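Local coordinates for tail spike protein (Acinetobacter phage vB_AbaP_AS12, PDB 6EU4) that forms a trimeric tailspike that probably recognises and degrades the capsular polysaccharide of Acinetobacter baumannii at the start of phage infection, at the interface of chains A and B. Sequence-based numbering; all coordinates share one arbitrary frame. Chains: chain A/B, Tail spike protein.

The interface of chains A and B. Residues chain A 141-143; chain B 136-138, 190, 192.
A:Thr142 projects from a loop of one subunit, packs between B:Thr138 and B:Asn136 of its neighbour, and buries 59 Å² there. The side-chain hydroxyl OG1 of B:Thr138 donates to the carbonyl O of A:Thr142 at 2.9 Å. It meets this oxygen well off the C=O direction, at an angle of 105°, and tilted from the carbonyl plane. With chi1 at -68°, the hydroxyl OG1 of B:Thr138 sits beside its own backbone N and reaches the loop; its proton spent on the carbonyl, it is left to accept, probably, from water 2 at 2.7 Å, which also bonds A:Gly141 O. Threonine suits this place because a short branched side chain offers both a hydroxyl and carbon for packing: CB of B:Thr138 lies 4.1 Å from CB of A:Thr142. The imidazole of B:His192 presents its CD2 edge to the same A:Thr142 O, 3.6 Å away and in the ring plane.

B:Asn136 crosses A:Thr142 at about a right angle, its amide ND2 3.2 Å from the hydroxyl OG1, a long hydrogen bond as modelled. Water 1 adds a second link, from that hydroxyl to B:Asn136 O. As built, the amide OD1 faces A:Gly143 O, two acceptors 3.2 Å apart; exchanging the amide O and N would relieve this, so the amide's orientation is doubtful. A:Gly143 adopts an extended backbone with phi 158°, readily reached without a side chain, and its bare CA lets the amide lie close. Asparagine tolerates the left-handed backbone of B:Asn136. This small, largely polar and partly hydrated patch likely contributes to holding neighbouring subunits of the trimer together near the N-terminal end of the beta-helix.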
ATOM      1  N   GLY A 141       6.234 -24.393  17.247  1.00 14.94           N
ATOM      2  CA  GLY A 141       5.446 -25.584  17.032  1.00 15.36           C
ATOM      3  C   GLY A 141       5.357 -25.888  15.540  1.00 17.35           C
ATOM      4  O   GLY A 141       5.887 -25.164  14.703  1.00 16.76           O
ATOM      5  N   THR A 142       4.667 -26.988  15.205  1.00 17.75           N
ATOM      6  CA  THR A 142       4.481 -27.330  13.793  1.00 17.79           C
ATOM      7  C   THR A 142       3.139 -26.883  13.234  1.00 18.65           C
ATOM      8  O   THR A 142       2.882 -27.080  12.036  1.00 16.80           O
ATOM      9  CB  THR A 142       4.636 -28.836  13.560  1.00 19.91           C
ATOM     10  OG1 THR A 142       3.678 -29.555  14.347  1.00 20.36           O
ATOM     11  CG2 THR A 142       6.049 -29.303  13.870  1.00 21.54           C
ATOM     12  N   GLY A 143       2.294 -26.268  14.044  1.00 16.87           N
ATOM     13  CA  GLY A 143       1.025 -25.779  13.565  1.00 15.81           C
ATOM     14  C   GLY A 143       0.033 -25.619  14.698  1.00 14.95           C
ATOM     15  O   GLY A 143       0.158 -26.229  15.772  1.00 14.64           O
TER
ATOM     16  N   ASN B 136      -1.422 -29.228   9.558  1.00 14.21           N
ATOM     17  CA  ASN B 136      -0.483 -29.076  10.679  1.00 15.17           C
ATOM     18  C   ASN B 136       0.876 -29.680  10.329  1.00 15.19           C
ATOM     19  O   ASN B 136       1.508 -30.358  11.144  1.00 16.24           O
ATOM     20  CB  ASN B 136      -1.039 -29.704  11.955  1.00 15.31           C
ATOM     21  CG  ASN B 136      -0.612 -28.964  13.195  1.00 20.04           C
ATOM     22  OD1 ASN B 136      -1.356 -28.148  13.734  1.00 20.51           O
ATOM     23  ND2 ASN B 136       0.611 -29.226  13.642  1.00 20.12           N
ATOM     24  N   THR B 137       1.323 -29.439   9.107  1.00 13.86           N
ATOM     25  CA  THR B 137       2.550 -30.022   8.596  1.00 14.37           C
ATOM     26  C   THR B 137       3.582 -28.922   8.402  1.00 15.44           C
ATOM     27  O   THR B 137       3.334 -27.962   7.673  1.00 15.94           O
ATOM     28  CB  THR B 137       2.288 -30.766   7.287  1.00 20.42           C
ATOM     29  OG1 THR B 137       1.208 -31.684   7.492  1.00 26.88           O
ATOM     30  CG2 THR B 137       3.524 -31.559   6.889  1.00 19.00           C
ATOM     31  N   THR B 138       4.746 -29.086   9.022  1.00 14.37           N
ATOM     32  CA  THR B 138       5.870 -28.184   8.798  1.00 15.16           C
ATOM     33  C   THR B 138       6.946 -28.958   8.056  1.00 13.99           C
ATOM     34  O   THR B 138       7.356 -30.042   8.497  1.00 15.79           O
ATOM     35  CB  THR B 138       6.398 -27.612  10.113  1.00 18.37           C
ATOM     36  OG1 THR B 138       5.416 -26.731  10.679  1.00 18.15           O
ATOM     37  CG2 THR B 138       7.690 -26.820   9.885  1.00 19.23           C
ATOM     38  N   ASN B 190      -3.169 -25.080   8.189  1.00 12.43           N
ATOM     39  CA  ASN B 190      -2.170 -24.909   9.240  1.00 12.55           C
ATOM     40  C   ASN B 190      -0.862 -25.587   8.870  1.00 12.62           C
ATOM     41  O   ASN B 190      -0.182 -26.168   9.710  1.00 14.42           O
ATOM     42  CB  ASN B 190      -2.707 -25.399  10.589  1.00 13.82           C
ATOM     43  CG  ASN B 190      -3.935 -24.632  11.023  1.00 16.33           C
ATOM     44  OD1 ASN B 190      -5.060 -25.113  10.900  1.00 18.94           O
ATOM     45  ND2 ASN B 190      -3.734 -23.411  11.481  1.00 17.84           N
ATOM     46  N   HIS B 192       3.048 -25.178   7.059  1.00 13.56           N
ATOM     47  CA  HIS B 192       4.147 -24.210   7.121  1.00 12.54           C
ATOM     48  C   HIS B 192       5.318 -24.836   6.369  1.00 13.44           C
ATOM     49  O   HIS B 192       6.101 -25.599   6.938  1.00 16.89           O
ATOM     50  CB  HIS B 192       4.458 -23.871   8.582  1.00 12.64           C
ATOM     51  CG  HIS B 192       3.242 -23.382   9.309  1.00 14.99           C
ATOM     52  ND1 HIS B 192       2.657 -22.171   9.010  1.00 16.97           N
ATOM     53  CD2 HIS B 192       2.417 -23.993  10.191  1.00 16.09           C
ATOM     54  CE1 HIS B 192       1.552 -22.029   9.723  1.00 17.60           C
ATOM     55  NE2 HIS B 192       1.381 -23.123  10.448  1.00 16.74           N
TER
HETATM   56  O   HOH W   1       3.123 -31.860  13.130  1.00 30.95           O
HETATM   57  O   HOH W   2       5.850 -24.332  11.941  1.00 32.97           O